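PDB 6M4K: alpha-amylase from Eisenia fetida, which probably hydrolyses internal alpha-1,4-glucosidic linkages of starch-like polysaccharides, as a calcium-dependent, cold-active enzyme of glycoside hydrolase family 13. Local coordinates for residues Arg85-Val88 with Thr89-Asn93; Ala186-Leu189 with Ile190-Val194; Asn218-Thr222 with Gln223-Ala227. One frame throughout, in Å; residues are numbered along the deposited sequence. Where two conformers were deposited one is given.

Interaction 1: residues Arg85-Val88 with Thr89-Asn93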
ATOM      1  N   ARG A  85      12.002 -17.690  -3.408  1.00 14.90           N
ATOM      2  CA  ARG A  85      13.408 -17.312  -3.464  1.00 15.69           C
ATOM      3  C   ARG A  85      13.833 -16.946  -4.873  1.00 14.60           C
ATOM      4  O   ARG A  85      14.622 -16.011  -5.057  1.00 15.20           O
ATOM      5  CB  ARG A  85      14.259 -18.422  -2.858  1.00 17.23           C
ATOM      6  CG  ARG A  85      13.964 -18.551  -1.383  1.00 20.33           C
ATOM      7  CD  ARG A  85      14.629 -19.742  -0.770  1.00 23.94           C
ATOM      8  NE  ARG A  85      16.044 -19.506  -0.524  1.00 25.65           N
ATOM      9  CZ  ARG A  85      16.769 -20.239   0.313  1.00 23.00           C
ATOM     10  NH1 ARG A  85      16.204 -21.237   0.983  1.00 22.34           N
ATOM     11  NH2 ARG A  85      18.051 -19.972   0.482  1.00 24.15           N
ATOM     12  N   ASN A  86      13.291 -17.638  -5.885  1.00 14.82           N
ATOM     13  CA  ASN A  86      13.543 -17.230  -7.265  1.00 16.20           C
ATOM     14  C   ASN A  86      13.064 -15.804  -7.507  1.00 15.10           C
ATOM     15  O   ASN A  86      13.754 -15.010  -8.157  1.00 16.36           O
ATOM     16  CB  ASN A  86      12.820 -18.159  -8.239  1.00 17.17           C
ATOM     17  CG  ASN A  86      13.499 -19.509  -8.412  1.00 18.64           C
ATOM     18  OD1 ASN A  86      12.866 -20.461  -8.866  1.00 22.32           O
ATOM     19  ND2 ASN A  86      14.772 -19.598  -8.069  1.00 21.19           N
ATOM     20  N   MET A  87      11.863 -15.480  -7.011  1.00 15.55           N
ATOM     21  CA  MET A  87      11.304 -14.139  -7.153  1.00 14.59           C
ATOM     22  C   MET A  87      12.206 -13.092  -6.514  1.00 13.74           C
ATOM     23  O   MET A  87      12.534 -12.079  -7.137  1.00 14.82           O
ATOM     24  CB  MET A  87       9.906 -14.108  -6.529  1.00 15.30           C
ATOM     25  CG  MET A  87       9.265 -12.739  -6.480  1.00 13.98           C
ATOM     26  SD  MET A  87       7.812 -12.709  -5.419  1.00 14.67           S
ATOM     27  CE  MET A  87       8.561 -12.960  -3.803  1.00 16.47           C
ATOM     28  N   VAL A  88      12.596 -13.314  -5.257  1.00 14.61           N
ATOM     29  CA  VAL A  88      13.429 -12.340  -4.551  1.00 13.49           C
ATOM     30  C   VAL A  88      14.750 -12.125  -5.286  1.00 14.47           C
ATOM     31  O   VAL A  88      15.195 -10.989  -5.486  1.00 14.82           O
ATOM     32  CB  VAL A  88      13.645 -12.770  -3.088  1.00 14.63           C
ATOM     33  CG1 VAL A  88      14.660 -11.856  -2.408  1.00 16.32           C
ATOM     34  CG2 VAL A  88      12.332 -12.754  -2.312  1.00 16.14           C
ATOM     35  N   THR A  89      15.393 -13.218  -5.693  1.00 16.05           N
ATOM     36  CA  THR A  89      16.681 -13.109  -6.382  1.00 16.07           C
ATOM     37  C   THR A  89      16.549 -12.330  -7.690  1.00 16.27           C
ATOM     38  O   THR A  89      17.318 -11.400  -7.953  1.00 16.44           O
ATOM     39  CB  THR A  89      17.250 -14.507  -6.627  1.00 18.31           C
ATOM     40  OG1 THR A  89      17.486 -15.149  -5.368  1.00 20.59           O
ATOM     41  CG2 THR A  89      18.552 -14.417  -7.411  1.00 20.25           C
ATOM     42  N   THR A  90      15.561 -12.684  -8.517  1.00 16.14           N
ATOM     43  CA  THR A  90      15.391 -12.036  -9.814  1.00 16.80           C
ATOM     44  C   THR A  90      15.041 -10.566  -9.643  1.00 15.03           C
ATOM     45  O   THR A  90      15.582  -9.691 -10.333  1.00 16.64           O
ATOM     46  CB  THR A  90      14.269 -12.745 -10.574  1.00 17.79           C
ATOM     47  OG1 THR A  90      14.657 -14.092 -10.862  1.00 21.69           O
ATOM     48  CG2 THR A  90      13.945 -12.010 -11.873  1.00 19.56           C
ATOM     49  N   CYS A  91      14.113 -10.282  -8.732  1.00 14.80           N
ATOM     50  CA  CYS A  91      13.674  -8.910  -8.524  1.00 14.16           C
ATOM     51  C   CYS A  91      14.817  -8.060  -7.984  1.00 13.85           C
ATOM     52  O   CYS A  91      15.095  -6.971  -8.496  1.00 15.05           O
ATOM     53  CB  CYS A  91      12.454  -8.892  -7.595  1.00 14.40           C
ATOM     54  SG  CYS A  91      10.957  -9.542  -8.370  1.00 15.18           S
ATOM     55  N   ASN A  92      15.521  -8.575  -6.965  1.00 14.48           N
ATOM     56  CA  ASN A  92      16.674  -7.860  -6.426  1.00 14.82           C
ATOM     57  C   ASN A  92      17.716  -7.581  -7.499  1.00 13.73           C
ATOM     58  O   ASN A  92      18.285  -6.485  -7.540  1.00 15.03           O
ATOM     59  CB  ASN A  92      17.308  -8.640  -5.277  1.00 15.09           C
ATOM     60  CG  ASN A  92      16.503  -8.569  -4.004  1.00 15.06           C
ATOM     61  OD1 ASN A  92      15.398  -8.020  -3.981  1.00 15.64           O
ATOM     62  ND2 ASN A  92      17.055  -9.120  -2.922  1.00 15.10           N
ATOM     63  N   ASN A  93      17.986  -8.560  -8.369  1.00 15.31           N
ATOM     64  CA  ASN A  93      18.958  -8.342  -9.439  1.00 15.56           C
ATOM     65  C   ASN A  93      18.517  -7.250 -10.397  1.00 18.46           C
ATOM     66  O   ASN A  93      19.363  -6.610 -11.031  1.00 20.05           O
ATOM     67  CB  ASN A  93      19.238  -9.638 -10.200  1.00 17.45           C
ATOM     68  CG  ASN A  93      20.089 -10.609  -9.410  1.00 17.08           C
ATOM     69  OD1 ASN A  93      20.765 -10.214  -8.463  1.00 19.08           O
ATOM     70  ND2 ASN A  93      20.061 -11.879  -9.795  1.00 18.99           N
TER

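Interaction 2: residues Ala186-Leu189 with Ile190-Val194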
ATOM      1  N   ALA A 186      11.513 -13.617  10.412  1.00 14.75           N
ATOM      2  CA  ALA A 186      11.914 -12.418   9.687  1.00 14.41           C
ATOM      3  C   ALA A 186      13.366 -12.502   9.228  1.00 15.09           C
ATOM      4  O   ALA A 186      13.686 -12.129   8.094  1.00 15.12           O
ATOM      5  CB  ALA A 186      11.687 -11.188  10.560  1.00 14.95           C
ATOM      6  N   ASN A 187      14.260 -13.010  10.087  1.00 15.58           N
ATOM      7  CA  ASN A 187      15.672 -13.083   9.720  1.00 15.96           C
ATOM      8  C   ASN A 187      15.935 -14.073   8.596  1.00 15.90           C
ATOM      9  O   ASN A 187      16.853 -13.871   7.794  1.00 16.05           O
ATOM     10  CB  ASN A 187      16.520 -13.438  10.943  1.00 17.24           C
ATOM     11  CG  ASN A 187      16.803 -12.236  11.801  1.00 17.28           C
ATOM     12  OD1 ASN A 187      16.835 -11.118  11.293  1.00 17.51           O
ATOM     13  ND2 ASN A 187      17.013 -12.449  13.105  1.00 18.07           N
ATOM     14  N   ARG A 188      15.179 -15.170   8.548  1.00 16.14           N
ATOM     15  CA  ARG A 188      15.334 -16.111   7.449  1.00 15.15           C
ATOM     16  C   ARG A 188      15.013 -15.430   6.129  1.00 15.51           C
ATOM     17  O   ARG A 188      15.755 -15.558   5.147  1.00 15.99           O
ATOM     18  CB  ARG A 188      14.432 -17.328   7.694  1.00 17.53           C
ATOM     19  CG  ARG A 188      14.502 -18.422   6.636  1.00 20.51           C
ATOM     20  CD  ARG A 188      13.961 -19.778   7.152  1.00 20.74           C
ATOM     21  NE  ARG A 188      13.095 -19.627   8.313  1.00 23.64           N
ATOM     22  CZ  ARG A 188      11.772 -19.756   8.281  1.00 23.65           C
ATOM     23  NH1 ARG A 188      11.164 -20.065   7.142  1.00 24.06           N
ATOM     24  NH2 ARG A 188      11.057 -19.574   9.384  1.00 23.92           N
ATOM     25  N   LEU A 189      13.944 -14.631   6.118  1.00 14.82           N
ATOM     26  CA  LEU A 189      13.556 -13.942   4.895  0.50 14.57           C
ATOM     27  C   LEU A 189      14.555 -12.848   4.535  1.00 13.60           C
ATOM     28  O   LEU A 189      14.915 -12.702   3.357  1.00 14.61           O
ATOM     29  CB  LEU A 189      12.130 -13.411   5.020  0.50 14.73           C
ATOM     30  CG  LEU A 189      11.017 -14.415   4.678  0.50 15.04           C
ATOM     31  CD1 LEU A 189      11.137 -15.746   5.427  0.50 14.64           C
ATOM     32  CD2 LEU A 189       9.664 -13.785   4.931  0.50 15.87           C
ATOM     33  N   ILE A 190      15.033 -12.090   5.528  1.00 14.00           N
ATOM     34  CA  ILE A 190      16.078 -11.103   5.270  1.00 14.60           C
ATOM     35  C   ILE A 190      17.301 -11.783   4.667  1.00 14.03           C
ATOM     36  O   ILE A 190      17.889 -11.288   3.698  1.00 14.59           O
ATOM     37  CB  ILE A 190      16.421 -10.343   6.562  1.00 14.83           C
ATOM     38  CG1 ILE A 190      15.271  -9.426   6.964  1.00 15.17           C
ATOM     39  CG2 ILE A 190      17.694  -9.518   6.379  1.00 17.22           C
ATOM     40  CD1 ILE A 190      15.406  -8.882   8.377  1.00 16.11           C
ATOM     41  N   GLY A 191      17.658 -12.963   5.183  1.00 14.41           N
ATOM     42  CA  GLY A 191      18.824 -13.653   4.660  1.00 17.77           C
ATOM     43  C   GLY A 191      18.686 -14.045   3.204  1.00 18.15           C
ATOM     44  O   GLY A 191      19.672 -14.074   2.467  1.00 18.22           O
ATOM     45  N   TRP A 192      17.463 -14.337   2.761  1.00 15.40           N
ATOM     46  CA  TRP A 192      17.221 -14.645   1.357  1.00 15.83           C
ATOM     47  C   TRP A 192      17.219 -13.412   0.462  1.00 16.76           C
ATOM     48  O   TRP A 192      17.286 -13.553  -0.764  1.00 17.77           O
ATOM     49  CB  TRP A 192      15.881 -15.357   1.188  1.00 16.33           C
ATOM     50  CG  TRP A 192      15.789 -16.668   1.902  1.00 16.63           C
ATOM     51  CD1 TRP A 192      16.816 -17.399   2.435  1.00 17.63           C
ATOM     52  CD2 TRP A 192      14.590 -17.401   2.176  1.00 15.97           C
ATOM     53  NE1 TRP A 192      16.323 -18.545   3.015  1.00 19.21           N
ATOM     54  CE2 TRP A 192      14.959 -18.571   2.867  1.00 16.35           C
ATOM     55  CE3 TRP A 192      13.237 -17.183   1.896  1.00 16.85           C
ATOM     56  CZ2 TRP A 192      14.026 -19.520   3.287  1.00 17.70           C
ATOM     57  CZ3 TRP A 192      12.311 -18.125   2.311  1.00 20.62           C
ATOM     58  CH2 TRP A 192      12.711 -19.281   2.997  1.00 18.92           C
ATOM     59  N   GLY A 193      17.147 -12.212   1.029  1.00 15.37           N
ATOM     60  CA  GLY A 193      17.158 -10.996   0.235  1.00 15.77           C
ATOM     61  C   GLY A 193      15.944 -10.119   0.395  1.00 13.65           C
ATOM     62  O   GLY A 193      15.863  -9.089  -0.290  1.00 14.57           O
ATOM     63  N   VAL A 194      15.002 -10.453   1.280  1.00 14.14           N
ATOM     64  CA  VAL A 194      13.866  -9.566   1.502  1.00 14.14           C
ATOM     65  C   VAL A 194      14.370  -8.236   2.058  1.00 14.00           C
ATOM     66  O   VAL A 194      15.299  -8.195   2.876  1.00 14.62           O
ATOM     67  CB  VAL A 194      12.859 -10.260   2.434  1.00 13.23           C
ATOM     68  CG1 VAL A 194      11.809  -9.277   2.946  1.00 15.93           C
ATOM     69  CG2 VAL A 194      12.194 -11.404   1.703  1.00 14.90           C
TER

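Interaction 3: residues Asn218-Thr222 with Gln223-Ala227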
ATOM      1  N   ASN A 218      18.621  -9.218  11.914  1.00 17.21           N
ATOM      2  CA  ASN A 218      19.877  -9.051  11.205  1.00 17.37           C
ATOM      3  C   ASN A 218      19.743  -7.957  10.150  1.00 17.61           C
ATOM      4  O   ASN A 218      18.641  -7.618   9.704  1.00 17.59           O
ATOM      5  CB  ASN A 218      20.266 -10.354  10.514  1.00 19.40           C
ATOM      6  CG  ASN A 218      20.437 -11.503  11.486  1.00 22.24           C
ATOM      7  OD1 ASN A 218      20.808 -11.302  12.644  1.00 25.30           O
ATOM      8  ND2 ASN A 218      20.168 -12.714  11.020  1.00 20.03           N
ATOM      9  N   GLN A 219      20.882  -7.408   9.745  1.00 16.87           N
ATOM     10  CA  GLN A 219      20.872  -6.387   8.711  1.00 15.99           C
ATOM     11  C   GLN A 219      20.719  -7.012   7.322  1.00 15.79           C
ATOM     12  O   GLN A 219      20.809  -8.224   7.142  1.00 16.71           O
ATOM     13  CB  GLN A 219      22.102  -5.487   8.843  1.00 20.11           C
ATOM     14  CG  GLN A 219      22.020  -4.680  10.146  1.00 22.68           C
ATOM     15  CD  GLN A 219      23.068  -3.610  10.292  1.00 34.09           C
ATOM     16  OE1 GLN A 219      24.262  -3.872  10.182  1.00 30.71           O
ATOM     17  NE2 GLN A 219      22.624  -2.389  10.569  1.00 31.65           N
ATOM     18  N   LEU A 220      20.485  -6.158   6.331  1.00 14.98           N
ATOM     19  CA  LEU A 220      20.133  -6.624   4.995  1.00 14.27           C
ATOM     20  C   LEU A 220      21.292  -7.360   4.326  1.00 16.17           C
ATOM     21  O   LEU A 220      22.469  -7.150   4.638  1.00 16.56           O
ATOM     22  CB  LEU A 220      19.699  -5.440   4.129  1.00 15.93           C
ATOM     23  CG  LEU A 220      18.408  -4.751   4.563  1.00 14.05           C
ATOM     24  CD1 LEU A 220      18.099  -3.585   3.649  1.00 20.41           C
ATOM     25  CD2 LEU A 220      17.248  -5.730   4.574  1.00 19.36           C
ATOM     26  N   ASN A 221      20.938  -8.230   3.392  1.00 14.82           N
ATOM     27  CA  ASN A 221      21.904  -9.080   2.711  1.00 15.03           C
ATOM     28  C   ASN A 221      22.752  -8.246   1.750  1.00 15.85           C
ATOM     29  O   ASN A 221      22.235  -7.637   0.806  1.00 15.80           O
ATOM     30  CB  ASN A 221      21.107 -10.148   1.960  1.00 16.31           C
ATOM     31  CG  ASN A 221      21.970 -11.181   1.294  1.00 19.09           C
ATOM     32  OD1 ASN A 221      23.057 -10.880   0.805  1.00 19.28           O
ATOM     33  ND2 ASN A 221      21.467 -12.415   1.233  1.00 19.96           N
ATOM     34  N   THR A 222      24.070  -8.217   1.991  1.00 15.26           N
ATOM     35  CA  THR A 222      24.965  -7.346   1.234  1.00 16.71           C
ATOM     36  C   THR A 222      25.281  -7.848  -0.164  1.00 16.12           C
ATOM     37  O   THR A 222      26.039  -7.188  -0.879  1.00 16.72           O
ATOM     38  CB  THR A 222      26.252  -7.051   2.011  1.00 17.47           C
ATOM     39  OG1 THR A 222      26.934  -8.275   2.296  1.00 19.40           O
ATOM     40  CG2 THR A 222      25.925  -6.335   3.310  1.00 19.20           C
ATOM     41  N   GLN A 223      24.712  -8.975  -0.590  1.00 15.63           N
ATOM     42  CA  GLN A 223      24.735  -9.273  -2.016  1.00 17.36           C
ATOM     43  C   GLN A 223      24.085  -8.151  -2.817  1.00 16.78           C
ATOM     44  O   GLN A 223      24.491  -7.879  -3.950  1.00 17.72           O
ATOM     45  CB  GLN A 223      24.046 -10.611  -2.294  1.00 17.62           C
ATOM     46  CG  GLN A 223      24.144 -11.067  -3.745  1.00 20.19           C
ATOM     47  CD  GLN A 223      23.486 -12.417  -3.986  1.00 19.31           C
ATOM     48  OE1 GLN A 223      23.406 -13.250  -3.089  1.00 21.65           O
ATOM     49  NE2 GLN A 223      23.016 -12.633  -5.207  1.00 21.93           N
ATOM     50  N   TRP A 224      23.097  -7.467  -2.234  1.00 15.58           N
ATOM     51  CA  TRP A 224      22.378  -6.411  -2.943  1.00 16.17           C
ATOM     52  C   TRP A 224      22.360  -5.088  -2.191  1.00 16.74           C
ATOM     53  O   TRP A 224      22.320  -4.017  -2.810  1.00 19.93           O
ATOM     54  CB  TRP A 224      20.921  -6.817  -3.190  1.00 16.80           C
ATOM     55  CG  TRP A 224      20.741  -8.043  -4.013  1.00 16.52           C
ATOM     56  CD1 TRP A 224      20.811  -8.134  -5.371  1.00 16.57           C
ATOM     57  CD2 TRP A 224      20.427  -9.355  -3.535  1.00 15.59           C
ATOM     58  NE1 TRP A 224      20.571  -9.430  -5.766  1.00 16.90           N
ATOM     59  CE2 TRP A 224      20.332 -10.198  -4.657  1.00 16.30           C
ATOM     60  CE3 TRP A 224      20.223  -9.901  -2.262  1.00 18.24           C
ATOM     61  CZ2 TRP A 224      20.035 -11.562  -4.544  1.00 16.09           C
ATOM     62  CZ3 TRP A 224      19.931 -11.246  -2.156  1.00 17.95           C
ATOM     63  CH2 TRP A 224      19.839 -12.057  -3.285  1.00 19.41           C
ATOM     64  N   PHE A 225      22.337  -5.140  -0.868  1.00 15.44           N
ATOM     65  CA  PHE A 225      22.075  -3.962  -0.062  1.00 16.28           C
ATOM     66  C   PHE A 225      23.347  -3.451   0.594  1.00 18.26           C
ATOM     67  O   PHE A 225      24.293  -4.215   0.810  1.00 18.54           O
ATOM     68  CB  PHE A 225      21.028  -4.287   1.011  1.00 16.62           C
ATOM     69  CG  PHE A 225      19.731  -4.763   0.426  1.00 15.27           C
ATOM     70  CD1 PHE A 225      18.894  -3.871  -0.221  1.00 17.15           C
ATOM     71  CD2 PHE A 225      19.371  -6.096   0.470  1.00 15.92           C
ATOM     72  CE1 PHE A 225      17.701  -4.307  -0.804  1.00 17.98           C
ATOM     73  CE2 PHE A 225      18.178  -6.534  -0.111  1.00 15.92           C
ATOM     74  CZ  PHE A 225      17.350  -5.630  -0.745  1.00 17.42           C
ATOM     75  N   PRO A 226      23.411  -2.160   0.915  1.00 17.38           N
ATOM     76  CA  PRO A 226      24.622  -1.626   1.545  1.00 19.50           C
ATOM     77  C   PRO A 226      24.856  -2.284   2.893  1.00 19.42           C
ATOM     78  O   PRO A 226      23.921  -2.662   3.604  1.00 18.15           O
ATOM     79  CB  PRO A 226      24.305  -0.136   1.718  1.00 19.77           C
ATOM     80  CG  PRO A 226      23.225   0.152   0.704  1.00 21.02           C
ATOM     81  CD  PRO A 226      22.414  -1.109   0.631  1.00 16.91           C
ATOM     82  N   ALA A 227      26.133  -2.423   3.246  1.00 19.79           N
ATOM     83  CA  ALA A 227      26.469  -2.956   4.556  1.00 20.21           C
ATOM     84  C   ALA A 227      25.935  -2.037   5.649  1.00 18.05           C
ATOM     85  O   ALA A 227      25.856  -0.819   5.484  1.00 21.13           O
ATOM     86  CB  ALA A 227      27.986  -3.115   4.696  1.00 24.27           C
TER
HETATM   87  O   HOH W   1      23.308  -4.537   5.453  1.00 18.19           O
HETATM   88  O   HOH W   2      22.244 -14.401  -0.937  0.50 23.31           O
HETATM   89  O   HOH W   3      25.490  -4.409  -1.413  0.50 22.91           O

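Interaction 1: residues Arg85-Val88 with Thr89-Asn93
Val88 and Asn92, one turn apart on one flank of helix 81-93, run alongside each other in the same direction, with Val88 CG1 3.7 Å from Asn92 ND2. Beneath them the main chain is closed by Asn92 N on Val88 O at 2.8 Å. This flank is the tight one. CG of Asn92 lies anti to its carbonyl carbon (chi1 -75°), which holds the amide beside the helix while ND2 donates to Gly193 O. With an alanine in place of Asn92, Gly193 O would probably lose its amide donor and a gap would open beside Val88 CG1. Next to this pair, Met87 and Cys91 are also buried: Met87 CG reaches Cys91 SG at 4.1 Å, and the sulfur is tied by a disulfide to Cys34 of helix 27-39. The solvent side is looser. Arg85 and Asn86 are exposed, their CB atoms no nearer than 5.2 Å to Thr89 OG1 and Thr90 OG1 respectively, and Arg85 forms a salt bridge with Glu81. At the margin, Thr89 OG1 lies 3.0 Å from Arg85 O, already the acceptor for Thr89 N, whereas Thr90 OG1 bonds to Glu31. The contact thus buries the apolar and sulfur groups of Val88, Met87 and Cys91 with the single amide of Asn92, and keeps Arg85 and Asn86 on its exposed side.

Interaction 2: residues Ala186-Leu189 with Ile190-Val194
Arg188 lays the aliphatic part of its side chain along the indole of Trp192, CG coming to 3.6 Å from Trp192 CZ2 and CD following at 3.9 Å from the same atom. With CG anti to the backbone N (chi1 -179°), the chain runs out beside the ring; it then bends at chi3, and the guanidinium plane ends up 73° from that of the indole. The charged end is held by a salt bridge to Glu184 and by a bond from NH1 to Tyr72 O. Arg188 O, which accepts from Trp192 N, sits 3.4 Å above the same indole, toward its rim. Here helix 176-192 ends in a Schellman motif: Gly193 takes a positive phi of 121°, where a side chain would jam against the preceding carbonyl oxygen, and two bonds run back into the last turn, Val194 N to Leu189 O at 3.1 Å and Gly193 N to Ile190 O at 2.9 Å. The reversal brings Val194 back over that turn, so that its CG2 packs 3.9 Å from Leu189 CB. Both Leu189 and Val194 also touch Val100 of barrel strand 97-102, and Trp192 rests on Phe84 of helix 81-93.

Interaction 3: residues Asn218-Thr222 with Gln223-Ala227
Leu220 presses a methyl group over one face of the Phe225 ring: CD1 lies 4.2 Å from the ring centroid and 25° off its normal, a CH-pi contact, and Leu220 CB meets Phe225 CB at 3.6 Å. The two side chains run obliquely to one another, and Trp224 CB covers the opposite face of the phenyl group, toward its rim. Asn221 O approaches the same ring at its edge, near the plane. This carbonyl is gripped by two donors, Trp224 N at 3.2 Å and Phe225 N at 3.0 Å, which arrive from opposite faces of its plane. The side chain of Asn221 closes the turn as well. Its CG is anti to the backbone N (chi1 -175°), which carries OD1 forward to accept from Gln223 N at 2.9 Å, an Asx turn. The amide plane is inclined at 58° to the Trp224 indole, with ND2 3.9 Å from CZ3, and ND2 itself donates to Gly191 O. A water joins Asn221 ND2 to Gln223 OE1, and another joins Leu220 O to Pro226 O. On the outer side, Thr222 CG2 packs against Ala227 CA at 3.6 Å. In sequence the loop follows helix 207-214 and precedes barrel strand 232-235; in space Trp224 and Phe225 rest on Asn92 of helix 81-93, and the Phe225 ring meets Tyr97 of strand 97-102.

In the fold
The three contacts adjoin on the same side of the chain's centre, their own centres 10 to 14 Å apart, and join two barrel helices to the loop before strand 232-235. Interactions 1 and 2 are further linked by a cation-pi contact of Arg85 with Trp192. Interaction 3 meets both: Asn93 OD1 lies 2.8 Å from Trp224 NE1, Gly191 O 2.7 Å from Asn221 ND2, and Asn187 OD1 2.7 Å from Asn218 N. Gly193 O, just after helix 176-192, meets both Asn92 ND2 of interaction 1, at 2.9 Å, and Phe225 CE2 of interaction 3, at 3.5 Å. All three lie away from the calcium site formed by Asn105, Arg161, Asp170 and His204.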